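Local coordinates for hypothetical protein (Parabacteroides merdae, PDB 4OO3), which is a putative oxidoreductase with an NAD-binding Rossmann fold and probably catalyses a nicotinamide-dependent redox reaction on a substrate that is not known, at residues A[39-43]-A[82-88]; A[122-128]-A[427-431]; A[148-152]-A[221-226]. All coordinates share one frame; numbering follows the deposited sequence.

Contact 1: residues A[39-43]-A[82-88]; sequences VYVYA and KMLAEKK
Tyr42 meets Met83, a selenomethionine, over one face of its ring: Met83 CB lies 3.7 Å from the centroid of the Tyr42 ring and 15° off its normal, a CH-pi approach. With CG anti to the backbone N (chi1 -166°), the Met83 chain continues over the same face, CG coming within 3.4 Å of Tyr42 CD1. It then bends away from the ring, and the side chain also touches Ile15 and Leu17 of strand 14-17. At the polar end, Tyr42 OH donates to Glu86 OE1 at 2.7 Å, reaching the anti lone pair of an oxygen that lies near the ring plane at its edge. A water donates to the same hydroxyl and to Met83 O, and accepts from Lys88 N at 2.8 Å. The phenol oxygen is thus held both as donor and as acceptor, which fixes the far end of the ring. Lys87, with positive phi, ends the helix and turns the chain so that Lys88 faces the strand. There Lys88 CB stands almost on the Tyr40 ring normal, 3.7 Å from the centroid, and the extended chain carries Lys88 CD to 3.5 Å from Tyr42 OH. The short strand and helix axes run 144° apart, 9.5 Å at closest approach. This is the alpha/beta layering of a Rossmann fold, in which helix 79-86 belongs to the crossover from strand 70-75 to strand 91-94.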
ATOM      1  N   VAL A  39     -12.113  15.206 -16.946  1.00 32.95           N
ATOM      2  CA  VAL A  39     -12.222  14.391 -15.752  1.00 33.79           C
ATOM      3  C   VAL A  39     -13.416  14.862 -14.921  1.00 33.20           C
ATOM      4  O   VAL A  39     -13.584  16.051 -14.673  1.00 32.98           O
ATOM      5  CB  VAL A  39     -10.916  14.451 -14.930  1.00 35.25           C
ATOM      6  CG1 VAL A  39     -11.057  13.705 -13.603  1.00 34.81           C
ATOM      7  CG2 VAL A  39      -9.760  13.887 -15.747  1.00 36.29           C
ATOM      8  N   TYR A  40     -14.229  13.913 -14.479  1.00 32.28           N
ATOM      9  CA  TYR A  40     -15.457  14.222 -13.766  1.00 32.27           C
ATOM     10  C   TYR A  40     -15.281  14.021 -12.268  1.00 31.33           C
ATOM     11  O   TYR A  40     -15.028  12.912 -11.809  1.00 36.02           O
ATOM     12  CB  TYR A  40     -16.595  13.376 -14.341  1.00 33.83           C
ATOM     13  CG  TYR A  40     -16.796  13.662 -15.814  1.00 36.64           C
ATOM     14  CD1 TYR A  40     -17.565  14.741 -16.226  1.00 39.58           C
ATOM     15  CD2 TYR A  40     -16.173  12.890 -16.795  1.00 39.38           C
ATOM     16  CE1 TYR A  40     -17.739  15.035 -17.568  1.00 41.95           C
ATOM     17  CE2 TYR A  40     -16.338  13.180 -18.146  1.00 40.78           C
ATOM     18  CZ  TYR A  40     -17.121  14.254 -18.522  1.00 43.34           C
ATOM     19  OH  TYR A  40     -17.304  14.566 -19.850  1.00 52.00           O
ATOM     20  N   VAL A  41     -15.392  15.111 -11.514  1.00 29.73           N
ATOM     21  CA  VAL A  41     -15.263  15.088 -10.055  1.00 28.65           C
ATOM     22  C   VAL A  41     -16.637  15.244  -9.388  1.00 28.27           C
ATOM     23  O   VAL A  41     -17.404  16.146  -9.734  1.00 28.51           O
ATOM     24  CB  VAL A  41     -14.338  16.234  -9.569  1.00 30.06           C
ATOM     25  CG1 VAL A  41     -14.305  16.314  -8.045  1.00 29.15           C
ATOM     26  CG2 VAL A  41     -12.930  16.076 -10.137  1.00 29.28           C
ATOM     27  N   TYR A  42     -16.937  14.356  -8.442  1.00 27.55           N
ATOM     28  CA  TYR A  42     -18.124  14.456  -7.598  1.00 27.34           C
ATOM     29  C   TYR A  42     -17.697  14.352  -6.141  1.00 28.83           C
ATOM     30  O   TYR A  42     -17.054  13.375  -5.742  1.00 28.42           O
ATOM     31  CB  TYR A  42     -19.108  13.326  -7.908  1.00 27.68           C
ATOM     32  CG  TYR A  42     -19.589  13.326  -9.335  1.00 27.07           C
ATOM     33  CD1 TYR A  42     -18.833  12.736 -10.328  1.00 27.18           C
ATOM     34  CD2 TYR A  42     -20.788  13.930  -9.688  1.00 28.21           C
ATOM     35  CE1 TYR A  42     -19.252  12.734 -11.645  1.00 28.61           C
ATOM     36  CE2 TYR A  42     -21.222  13.933 -11.010  1.00 29.74           C
ATOM     37  CZ  TYR A  42     -20.440  13.332 -11.980  1.00 28.75           C
ATOM     38  OH  TYR A  42     -20.828  13.309 -13.288  1.00 30.97           O
ATOM     39  N   ALA A  43     -18.077  15.332  -5.339  1.00 29.58           N
ATOM     40  CA  ALA A  43     -17.619  15.379  -3.963  1.00 31.46           C
ATOM     41  C   ALA A  43     -18.482  16.299  -3.128  1.00 32.67           C
ATOM     42  O   ALA A  43     -19.081  17.226  -3.655  1.00 33.66           O
ATOM     43  CB  ALA A  43     -16.174  15.861  -3.920  1.00 32.50           C
ATOM     44  N   LYS A  82     -25.580  11.913  -7.872  1.00 38.92           N
ATOM     45  CA  LYS A  82     -25.362  12.584  -9.173  1.00 38.81           C
ATOM     46  C   LYS A  82     -24.401  11.818 -10.074  1.00 35.23           C
ATOM     47  O   LYS A  82     -24.633  11.688 -11.272  1.00 36.01           O
ATOM     48  CB  LYS A  82     -24.844  14.024  -8.993  1.00 41.45           C
ATOM     49  CG  LYS A  82     -25.938  15.068  -8.848  1.00 46.77           C
ATOM     50  CD  LYS A  82     -26.620  15.365 -10.177  1.00 51.72           C
ATOM     51  CE  LYS A  82     -27.914  16.142  -9.986  1.00 59.07           C
ATOM     52  NZ  LYS A  82     -27.673  17.529  -9.493  1.00 64.56           N
HETATM   53  N   MSE A  83     -23.315  11.324  -9.500  1.00 33.95           N
HETATM   54  CA  MSE A  83     -22.339  10.537 -10.250  1.00 34.88           C
HETATM   55  C   MSE A  83     -22.983   9.332 -10.880  1.00 35.59           C
HETATM   56  O   MSE A  83     -22.795   9.060 -12.066  1.00 33.24           O
HETATM   57  CB  MSE A  83     -21.225  10.078  -9.316  1.00 35.45           C
HETATM   58  CG  MSE A  83     -20.029   9.564 -10.104  1.00 37.60           C
HETATM   59 SE   MSE A  83     -20.039   7.597 -10.073  0.75 41.48          SE
HETATM   60  CE  MSE A  83     -18.829   7.544  -8.539  1.00 35.62           C
ATOM     61  N   LEU A  84     -23.761   8.603 -10.088  1.00 36.65           N
ATOM     62  CA  LEU A  84     -24.399   7.385 -10.563  1.00 38.04           C
ATOM     63  C   LEU A  84     -25.439   7.703 -11.622  1.00 39.22           C
ATOM     64  O   LEU A  84     -25.591   6.947 -12.575  1.00 42.25           O
ATOM     65  CB  LEU A  84     -25.031   6.619  -9.395  1.00 39.07           C
ATOM     66  CG  LEU A  84     -24.023   6.065  -8.386  1.00 37.86           C
ATOM     67  CD1 LEU A  84     -24.713   5.593  -7.117  1.00 40.15           C
ATOM     68  CD2 LEU A  84     -23.210   4.941  -9.004  1.00 38.25           C
ATOM     69  N   ALA A  85     -26.131   8.831 -11.461  1.00 37.87           N
ATOM     70  CA  ALA A  85     -27.162   9.262 -12.406  1.00 38.88           C
ATOM     71  C   ALA A  85     -26.589   9.693 -13.749  1.00 39.04           C
ATOM     72  O   ALA A  85     -27.156   9.399 -14.796  1.00 39.00           O
ATOM     73  CB  ALA A  85     -27.966  10.407 -11.811  1.00 39.42           C
ATOM     74  N   GLU A  86     -25.469  10.402 -13.710  1.00 39.14           N
ATOM     75  CA  GLU A  86     -24.897  10.976 -14.917  1.00 39.76           C
ATOM     76  C   GLU A  86     -24.038   9.973 -15.676  1.00 39.70           C
ATOM     77  O   GLU A  86     -23.941  10.061 -16.889  1.00 41.06           O
ATOM     78  CB  GLU A  86     -24.111  12.244 -14.575  1.00 39.60           C
ATOM     79  CG  GLU A  86     -25.023  13.345 -14.055  1.00 40.90           C
ATOM     80  CD  GLU A  86     -24.322  14.662 -13.777  1.00 41.76           C
ATOM     81  OE1 GLU A  86     -23.069  14.711 -13.720  1.00 39.37           O
ATOM     82  OE2 GLU A  86     -25.050  15.660 -13.609  1.00 44.07           O
ATOM     83  N   LYS A  87     -23.446   9.013 -14.967  1.00 38.67           N
ATOM     84  CA  LYS A  87     -22.540   8.014 -15.561  1.00 39.74           C
ATOM     85  C   LYS A  87     -21.660   8.590 -16.674  1.00 37.90           C
ATOM     86  O   LYS A  87     -21.685   8.117 -17.807  1.00 37.68           O
ATOM     87  CB  LYS A  87     -23.313   6.795 -16.082  1.00 41.90           C
ATOM     88  CG  LYS A  87     -24.078   6.030 -15.008  1.00 46.23           C
ATOM     89  CD  LYS A  87     -24.113   4.520 -15.257  1.00 47.80           C
ATOM     90  CE  LYS A  87     -25.446   3.874 -14.858  1.00 48.57           C
ATOM     91  NZ  LYS A  87     -25.997   4.261 -13.522  1.00 44.92           N
ATOM     92  N   LYS A  88     -20.874   9.605 -16.339  1.00 36.86           N
ATOM     93  CA  LYS A  88     -20.092  10.323 -17.343  1.00 38.61           C
ATOM     94  C   LYS A  88     -18.714   9.718 -17.598  1.00 37.86           C
ATOM     95  O   LYS A  88     -18.039  10.109 -18.549  1.00 42.06           O
ATOM     96  CB  LYS A  88     -19.969  11.797 -16.954  1.00 40.28           C
ATOM     97  CG  LYS A  88     -21.172  12.635 -17.375  1.00 43.71           C
ATOM     98  CD  LYS A  88     -21.146  13.999 -16.705  1.00 47.96           C
ATOM     99  CE  LYS A  88     -21.960  15.036 -17.457  1.00 51.64           C
ATOM    100  NZ  LYS A  88     -21.766  16.381 -16.841  1.00 53.90           N
TER
HETATM  101  O   HOH W   1     -20.828  10.437 -13.683  1.00 31.86           O

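Contact 2: residues A[122-128]-A[427-431]; sequences AINSQSF and YYTTT
Tyr427 sets its CB at the edge of the Phe128 ring, 3.8 Å from Phe128 CD1, while its own ring passes Ala122, with Tyr427 CD1 3.9 Å from Ala122 O. Beyond the contact, Tyr427 OH is hydrogen-bonded to Asp147 OD2 and Met121 N. Next, Tyr428 brings its CA over one face of the Phe128 ring, nearer its border than its middle, and its CB to 3.7 Å from Phe128 CZ. Its CG is anti to the backbone N (chi1 174°), which swings the ring so that Phe128 CE2 meets it at the edge. Tyr239 stacks on Tyr428 and meets Phe128 edge-to-face. Thr430 takes part through a water that accepts from Thr430 OG1 at 2.6 Å and donates to Ala122 O. Thr431 carries the tightest approach: its CA is 4.6 Å from the Asn124 CA, and Thr431 CG2 is 3.3 Å from Asn124 O. Thr431 OG1 donates to Tyr427 O at 2.7 Å, from the face of that carbonyl plane opposite to Thr431 N. A second water donates to Thr431 OG1 and to Ser125 OG, the latter also hydrogen-bonded to Asp435. Asn124 is the N-cap, its OD1 accepting from Ser127 N at 2.8 Å. Helix 419-439 therefore lies against the capped start of helix 125-140, with helix 98-110 touching Ile123 and Ser127, and helix 220-231 meeting Tyr427, Thr429 and Thr430.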
ATOM      1  N   ALA A 122     -11.077  -2.395   2.434  1.00 31.17           N
ATOM      2  CA  ALA A 122     -11.941  -2.760   3.563  1.00 32.04           C
ATOM      3  C   ALA A 122     -11.189  -2.533   4.870  1.00 31.62           C
ATOM      4  O   ALA A 122      -9.989  -2.814   4.935  1.00 31.51           O
ATOM      5  CB  ALA A 122     -12.393  -4.209   3.455  1.00 32.75           C
ATOM      6  N   ILE A 123     -11.901  -2.032   5.890  1.00 30.58           N
ATOM      7  CA  ILE A 123     -11.315  -1.688   7.199  1.00 30.65           C
ATOM      8  C   ILE A 123     -11.880  -2.491   8.384  1.00 31.70           C
ATOM      9  O   ILE A 123     -11.535  -2.223   9.537  1.00 29.65           O
ATOM     10  CB  ILE A 123     -11.473  -0.181   7.518  1.00 30.19           C
ATOM     11  CG1 ILE A 123     -12.948   0.206   7.675  1.00 31.17           C
ATOM     12  CG2 ILE A 123     -10.810   0.662   6.448  1.00 28.91           C
ATOM     13  CD1 ILE A 123     -13.154   1.646   8.108  1.00 31.21           C
ATOM     14  N   ASN A 124     -12.755  -3.449   8.091  1.00 33.48           N
ATOM     15  CA  ASN A 124     -13.306  -4.360   9.087  1.00 35.73           C
ATOM     16  C   ASN A 124     -14.043  -5.523   8.412  1.00 37.61           C
ATOM     17  O   ASN A 124     -14.201  -5.545   7.184  1.00 34.22           O
ATOM     18  CB  ASN A 124     -14.227  -3.631  10.082  1.00 36.20           C
ATOM     19  CG  ASN A 124     -15.333  -2.845   9.404  1.00 38.38           C
ATOM     20  OD1 ASN A 124     -15.945  -3.293   8.438  1.00 41.52           O
ATOM     21  ND2 ASN A 124     -15.607  -1.667   9.928  1.00 41.03           N
ATOM     22  N   SER A 125     -14.486  -6.485   9.217  1.00 38.74           N
ATOM     23  CA  SER A 125     -15.119  -7.695   8.695  1.00 41.04           C
ATOM     24  C   SER A 125     -16.409  -7.423   7.946  1.00 38.90           C
ATOM     25  O   SER A 125     -16.691  -8.082   6.956  1.00 39.47           O
ATOM     26  CB  SER A 125     -15.359  -8.701   9.816  1.00 42.87           C
ATOM     27  OG  SER A 125     -14.108  -9.194  10.255  1.00 48.03           O
ATOM     28  N   GLN A 126     -17.184  -6.455   8.420  1.00 41.23           N
ATOM     29  CA  GLN A 126     -18.406  -6.054   7.734  1.00 42.81           C
ATOM     30  C   GLN A 126     -18.068  -5.551   6.334  1.00 40.03           C
ATOM     31  O   GLN A 126     -18.651  -6.009   5.353  1.00 40.16           O
ATOM     32  CB  GLN A 126     -19.145  -4.977   8.534  1.00 49.20           C
ATOM     33  CG  GLN A 126     -20.388  -4.422   7.858  1.00 59.68           C
ATOM     34  CD  GLN A 126     -21.044  -3.312   8.661  1.00 68.91           C
ATOM     35  OE1 GLN A 126     -21.832  -3.571   9.572  1.00 76.10           O
ATOM     36  NE2 GLN A 126     -20.729  -2.062   8.318  1.00 72.67           N
ATOM     37  N   SER A 127     -17.115  -4.625   6.241  1.00 36.97           N
ATOM     38  CA  SER A 127     -16.707  -4.085   4.946  1.00 35.15           C
ATOM     39  C   SER A 127     -16.002  -5.134   4.077  1.00 33.80           C
ATOM     40  O   SER A 127     -16.106  -5.076   2.851  1.00 33.81           O
ATOM     41  CB  SER A 127     -15.847  -2.820   5.101  1.00 39.10           C
ATOM     42  OG  SER A 127     -14.859  -2.951   6.111  1.00 40.85           O
ATOM     43  N   PHE A 128     -15.310  -6.093   4.696  1.00 32.31           N
ATOM     44  CA  PHE A 128     -14.710  -7.206   3.949  1.00 32.28           C
ATOM     45  C   PHE A 128     -15.764  -8.044   3.224  1.00 33.49           C
ATOM     46  O   PHE A 128     -15.568  -8.436   2.072  1.00 29.92           O
ATOM     47  CB  PHE A 128     -13.893  -8.125   4.861  1.00 33.17           C
ATOM     48  CG  PHE A 128     -13.370  -9.354   4.158  1.00 32.90           C
ATOM     49  CD1 PHE A 128     -12.337  -9.251   3.233  1.00 30.83           C
ATOM     50  CD2 PHE A 128     -13.931 -10.601   4.390  1.00 33.66           C
ATOM     51  CE1 PHE A 128     -11.853 -10.370   2.577  1.00 29.86           C
ATOM     52  CE2 PHE A 128     -13.450 -11.726   3.731  1.00 34.25           C
ATOM     53  CZ  PHE A 128     -12.411 -11.609   2.823  1.00 31.12           C
ATOM     54  N   TYR A 427      -6.989  -8.848   2.528  1.00 25.54           N
ATOM     55  CA  TYR A 427      -7.988  -8.143   3.328  1.00 26.81           C
ATOM     56  C   TYR A 427      -8.652  -9.046   4.366  1.00 28.29           C
ATOM     57  O   TYR A 427      -9.042  -8.572   5.439  1.00 29.37           O
ATOM     58  CB  TYR A 427      -9.038  -7.462   2.434  1.00 26.39           C
ATOM     59  CG  TYR A 427      -8.491  -6.251   1.733  1.00 25.18           C
ATOM     60  CD1 TYR A 427      -8.110  -5.133   2.457  1.00 26.66           C
ATOM     61  CD2 TYR A 427      -8.335  -6.225   0.348  1.00 24.76           C
ATOM     62  CE1 TYR A 427      -7.580  -4.025   1.829  1.00 26.58           C
ATOM     63  CE2 TYR A 427      -7.812  -5.122  -0.290  1.00 24.17           C
ATOM     64  CZ  TYR A 427      -7.435  -4.025   0.461  1.00 24.98           C
ATOM     65  OH  TYR A 427      -6.923  -2.912  -0.152  1.00 23.02           O
ATOM     66  N   TYR A 428      -8.774 -10.338   4.066  1.00 28.81           N
ATOM     67  CA  TYR A 428      -9.217 -11.295   5.080  1.00 29.56           C
ATOM     68  C   TYR A 428      -8.247 -11.276   6.257  1.00 30.27           C
ATOM     69  O   TYR A 428      -8.665 -11.230   7.416  1.00 30.65           O
ATOM     70  CB  TYR A 428      -9.310 -12.718   4.520  1.00 30.36           C
ATOM     71  CG  TYR A 428      -9.626 -13.744   5.591  1.00 31.63           C
ATOM     72  CD1 TYR A 428     -10.924 -13.922   6.049  1.00 33.64           C
ATOM     73  CD2 TYR A 428      -8.623 -14.515   6.158  1.00 33.81           C
ATOM     74  CE1 TYR A 428     -11.222 -14.851   7.033  1.00 35.34           C
ATOM     75  CE2 TYR A 428      -8.908 -15.450   7.146  1.00 35.96           C
ATOM     76  CZ  TYR A 428     -10.208 -15.611   7.580  1.00 37.22           C
ATOM     77  OH  TYR A 428     -10.489 -16.533   8.565  1.00 41.40           O
ATOM     78  N   THR A 429      -6.951 -11.304   5.951  1.00 30.04           N
ATOM     79  CA  THR A 429      -5.917 -11.279   6.984  1.00 30.23           C
ATOM     80  C   THR A 429      -6.037 -10.029   7.867  1.00 30.29           C
ATOM     81  O   THR A 429      -6.086 -10.141   9.094  1.00 33.13           O
ATOM     82  CB  THR A 429      -4.497 -11.382   6.376  1.00 29.95           C
ATOM     83  OG1 THR A 429      -4.438 -12.494   5.464  1.00 30.34           O
ATOM     84  CG2 THR A 429      -3.456 -11.586   7.463  1.00 29.03           C
ATOM     85  N   THR A 430      -6.121  -8.848   7.257  1.00 28.99           N
ATOM     86  CA  THR A 430      -6.129  -7.607   8.038  1.00 27.83           C
ATOM     87  C   THR A 430      -7.395  -7.411   8.867  1.00 29.39           C
ATOM     88  O   THR A 430      -7.308  -7.068  10.048  1.00 28.99           O
ATOM     89  CB  THR A 430      -5.931  -6.362   7.169  1.00 25.96           C
ATOM     90  OG1 THR A 430      -6.934  -6.312   6.153  1.00 27.93           O
ATOM     91  CG2 THR A 430      -4.539  -6.372   6.528  1.00 25.84           C
ATOM     92  N   THR A 431      -8.561  -7.615   8.260  1.00 29.73           N
ATOM     93  CA  THR A 431      -9.826  -7.406   8.978  1.00 31.41           C
ATOM     94  C   THR A 431     -10.060  -8.447  10.085  1.00 33.19           C
ATOM     95  O   THR A 431     -10.613  -8.122  11.134  1.00 33.99           O
ATOM     96  CB  THR A 431     -11.025  -7.370   8.018  1.00 31.89           C
ATOM     97  OG1 THR A 431     -11.069  -8.577   7.247  1.00 32.26           O
ATOM     98  CG2 THR A 431     -10.919  -6.170   7.087  1.00 31.71           C
TER
HETATM   99  O   HOH W   2      -7.425  -3.864   5.501  1.00 23.71           O
HETATM  100  O   HOH W   3     -12.778 -10.434   8.177  1.00 32.54           O

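Contact 3: residues A[148-152]-A[221-226]; sequences IMTER and THLVDL
Met149 and His222 have CA atoms 6.4 Å apart and Arg152 and Leu226 7.0 Å apart, so the two backbones advance in the same sense at similar spacing. Residues 221-226 are regular helix, whereas residues 150-152 follow helical backbone angles but lack the repeating hydrogen bonds of a helix. Arg152 carries the polar link: its straight side chain brings NE and NH2 alongside the Asp225 carboxylate. Arg152 NE donates to Asp225 OD2 at 2.9 Å with an N-H...O angle of 158°, and Arg152 NH2 to Asp225 OD1 at 2.8 Å with 173°. Both oxygens offer syn lone pairs, and the two planes are 23° apart, nearly coplanar, which suits a bidentate salt bridge. The bridge ties the loop leaving strand 145-147, the last strand of the parallel Rossmann sheet, to helix 220-231, which belongs to the C-terminal oxidoreductase family region. With an alanine in place of Arg152, the buried Asp225 carboxylate would probably lose its charged mate, and Glu419, salt-bridged to Arg152 NH1, one of its ionic contacts. Beside the bridge the selenomethionine Met149 bends across the helix, SE 3.6 Å from Asp225 CB and CE 3.5 Å from Thr221 CG2. His222 has Glu151 CG over one ring face and Ile148 O in plane at its edge. A water 2.6 Å from His222 ND1 accepts from Glu151 N, while Thr150 OG1 donates to Glu151 OE2 at 2.8 Å, on the anti side of that oxygen.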
ATOM      1  N   ILE A 148      -3.957  -0.343  -5.070  1.00 28.09           N
ATOM      2  CA  ILE A 148      -2.679   0.242  -5.416  1.00 28.30           C
ATOM      3  C   ILE A 148      -1.582  -0.221  -4.452  1.00 28.83           C
ATOM      4  O   ILE A 148      -1.359   0.395  -3.406  1.00 29.27           O
ATOM      5  CB  ILE A 148      -2.804   1.780  -5.429  1.00 28.21           C
ATOM      6  CG1 ILE A 148      -3.914   2.188  -6.410  1.00 28.68           C
ATOM      7  CG2 ILE A 148      -1.472   2.420  -5.813  1.00 28.59           C
ATOM      8  CD1 ILE A 148      -4.356   3.633  -6.305  1.00 29.49           C
HETATM    9  N   MSE A 149      -0.915  -1.319  -4.823  1.00 27.94           N
HETATM   10  CA  MSE A 149       0.196  -1.884  -4.058  1.00 26.37           C
HETATM   11  C   MSE A 149       1.505  -1.378  -4.633  1.00 27.44           C
HETATM   12  O   MSE A 149       2.134  -2.027  -5.464  1.00 24.04           O
HETATM   13  CB  MSE A 149       0.149  -3.416  -4.112  1.00 23.37           C
HETATM   14  CG  MSE A 149      -1.139  -3.990  -3.532  1.00 22.06           C
HETATM   15 SE   MSE A 149      -1.175  -3.719  -1.584  0.75 19.66          SE
HETATM   16  CE  MSE A 149      -2.490  -2.274  -1.472  1.00 20.98           C
ATOM     17  N   THR A 150       1.932  -0.211  -4.170  1.00 29.42           N
ATOM     18  CA  THR A 150       3.137   0.439  -4.687  1.00 30.44           C
ATOM     19  C   THR A 150       4.458  -0.283  -4.360  1.00 31.45           C
ATOM     20  O   THR A 150       5.399  -0.245  -5.151  1.00 31.09           O
ATOM     21  CB  THR A 150       3.221   1.882  -4.159  1.00 29.49           C
ATOM     22  OG1 THR A 150       3.017   1.885  -2.741  1.00 27.88           O
ATOM     23  CG2 THR A 150       2.159   2.753  -4.813  1.00 27.65           C
ATOM     24  N   GLU A 151       4.515  -0.955  -3.214  1.00 31.91           N
ATOM     25  CA  GLU A 151       5.779  -1.484  -2.688  1.00 33.30           C
ATOM     26  C   GLU A 151       6.298  -2.683  -3.466  1.00 31.66           C
ATOM     27  O   GLU A 151       7.464  -3.057  -3.329  1.00 30.07           O
ATOM     28  CB  GLU A 151       5.633  -1.839  -1.205  1.00 35.40           C
ATOM     29  CG  GLU A 151       5.153  -0.672  -0.358  1.00 38.10           C
ATOM     30  CD  GLU A 151       5.919   0.606  -0.662  1.00 43.68           C
ATOM     31  OE1 GLU A 151       7.156   0.611  -0.454  1.00 45.09           O
ATOM     32  OE2 GLU A 151       5.291   1.589  -1.126  1.00 41.25           O
ATOM     33  N   ARG A 152       5.435  -3.273  -4.287  1.00 29.17           N
ATOM     34  CA  ARG A 152       5.846  -4.292  -5.239  1.00 27.93           C
ATOM     35  C   ARG A 152       6.880  -3.782  -6.235  1.00 29.63           C
ATOM     36  O   ARG A 152       7.633  -4.564  -6.813  1.00 29.17           O
ATOM     37  CB  ARG A 152       4.642  -4.752  -6.040  1.00 26.37           C
ATOM     38  CG  ARG A 152       3.576  -5.441  -5.225  1.00 26.55           C
ATOM     39  CD  ARG A 152       2.479  -5.898  -6.154  1.00 27.85           C
ATOM     40  NE  ARG A 152       1.390  -6.543  -5.442  1.00 27.11           N
ATOM     41  CZ  ARG A 152       0.280  -6.967  -6.025  1.00 28.98           C
ATOM     42  NH1 ARG A 152       0.105  -6.793  -7.328  1.00 29.13           N
ATOM     43  NH2 ARG A 152      -0.664  -7.557  -5.305  1.00 31.83           N
ATOM     44  N   THR A 221      -1.845  -3.574   5.117  1.00 27.58           N
ATOM     45  CA  THR A 221      -2.243  -3.997   3.776  1.00 28.56           C
ATOM     46  C   THR A 221      -0.998  -4.198   2.907  1.00 27.49           C
ATOM     47  O   THR A 221      -0.799  -5.272   2.357  1.00 26.69           O
ATOM     48  CB  THR A 221      -3.209  -2.967   3.160  1.00 29.72           C
ATOM     49  OG1 THR A 221      -4.406  -2.936   3.944  1.00 31.89           O
ATOM     50  CG2 THR A 221      -3.579  -3.313   1.725  1.00 34.64           C
ATOM     51  N   HIS A 222      -0.147  -3.176   2.828  1.00 28.49           N
ATOM     52  CA  HIS A 222       1.117  -3.279   2.089  1.00 28.60           C
ATOM     53  C   HIS A 222       1.971  -4.458   2.560  1.00 28.98           C
ATOM     54  O   HIS A 222       2.546  -5.175   1.737  1.00 25.78           O
ATOM     55  CB  HIS A 222       1.959  -2.015   2.248  1.00 27.73           C
ATOM     56  CG  HIS A 222       1.368  -0.795   1.620  1.00 28.48           C
ATOM     57  ND1 HIS A 222       0.901  -0.772   0.324  1.00 29.70           N
ATOM     58  CD2 HIS A 222       1.197   0.458   2.103  1.00 30.71           C
ATOM     59  CE1 HIS A 222       0.456   0.439   0.038  1.00 30.95           C
ATOM     60  NE2 HIS A 222       0.624   1.204   1.103  1.00 32.81           N
ATOM     61  N   LEU A 223       2.082  -4.639   3.878  1.00 27.53           N
ATOM     62  CA  LEU A 223       3.011  -5.635   4.419  1.00 26.38           C
ATOM     63  C   LEU A 223       2.488  -7.038   4.165  1.00 25.82           C
ATOM     64  O   LEU A 223       3.237  -7.913   3.744  1.00 26.10           O
ATOM     65  CB  LEU A 223       3.288  -5.401   5.910  1.00 27.37           C
ATOM     66  CG  LEU A 223       3.861  -4.028   6.275  1.00 28.22           C
ATOM     67  CD1 LEU A 223       4.155  -3.954   7.766  1.00 30.14           C
ATOM     68  CD2 LEU A 223       5.118  -3.711   5.469  1.00 28.85           C
ATOM     69  N   VAL A 224       1.192  -7.231   4.383  1.00 26.39           N
ATOM     70  CA  VAL A 224       0.543  -8.508   4.119  1.00 26.34           C
ATOM     71  C   VAL A 224       0.659  -8.875   2.640  1.00 27.20           C
ATOM     72  O   VAL A 224       0.936 -10.035   2.303  1.00 28.83           O
ATOM     73  CB  VAL A 224      -0.935  -8.486   4.579  1.00 27.08           C
ATOM     74  CG1 VAL A 224      -1.731  -9.637   3.973  1.00 27.28           C
ATOM     75  CG2 VAL A 224      -1.003  -8.546   6.097  1.00 27.11           C
ATOM     76  N   ASP A 225       0.461  -7.883   1.769  1.00 25.84           N
ATOM     77  CA  ASP A 225       0.622  -8.061   0.331  1.00 24.76           C
ATOM     78  C   ASP A 225       2.046  -8.451  -0.018  1.00 26.03           C
ATOM     79  O   ASP A 225       2.254  -9.305  -0.865  1.00 25.42           O
ATOM     80  CB  ASP A 225       0.264  -6.786  -0.434  1.00 24.87           C
ATOM     81  CG  ASP A 225       0.344  -6.973  -1.951  1.00 26.28           C
ATOM     82  OD1 ASP A 225      -0.466  -7.753  -2.487  1.00 24.59           O
ATOM     83  OD2 ASP A 225       1.216  -6.348  -2.603  1.00 25.26           O
ATOM     84  N   LEU A 226       3.026  -7.830   0.632  1.00 28.00           N
ATOM     85  CA  LEU A 226       4.416  -8.175   0.363  1.00 29.23           C
ATOM     86  C   LEU A 226       4.733  -9.619   0.742  1.00 30.36           C
ATOM     87  O   LEU A 226       5.420 -10.297  -0.021  1.00 31.37           O
ATOM     88  CB  LEU A 226       5.396  -7.225   1.056  1.00 29.45           C
ATOM     89  CG  LEU A 226       5.602  -5.859   0.418  1.00 29.54           C
ATOM     90  CD1 LEU A 226       6.776  -5.170   1.093  1.00 31.41           C
ATOM     91  CD2 LEU A 226       5.828  -5.949  -1.083  1.00 30.32           C
TER
HETATM   92  O   HOH W   4       2.190  -1.993  -1.638  1.00 29.50           O

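How the contacts relate
The centre of contact 1 lies about 26 Å from the centre of the chain, and this contact is only partly buried; contacts 2 and 3 are buried, their centres about 15 and 4 Å from it. Contact 1 stays within the Rossmann layers, strand against helix, and combines CH-pi packing with a hydrogen bond from a buried tyrosine to a partly exposed carboxylate. The other two join the Rossmann part to the C-terminal part: contact 2 by aromatic packing and water bridges without a direct hydrogen bond, contact 3 by a buried salt bridge. These two also touch each other, helix 419-439 meeting helix 220-231 where Tyr427 OH lies 3.9 Å from Thr221 CG2. Contact 1 approaches contact 3 no nearer than about 14 Å between nearest atoms.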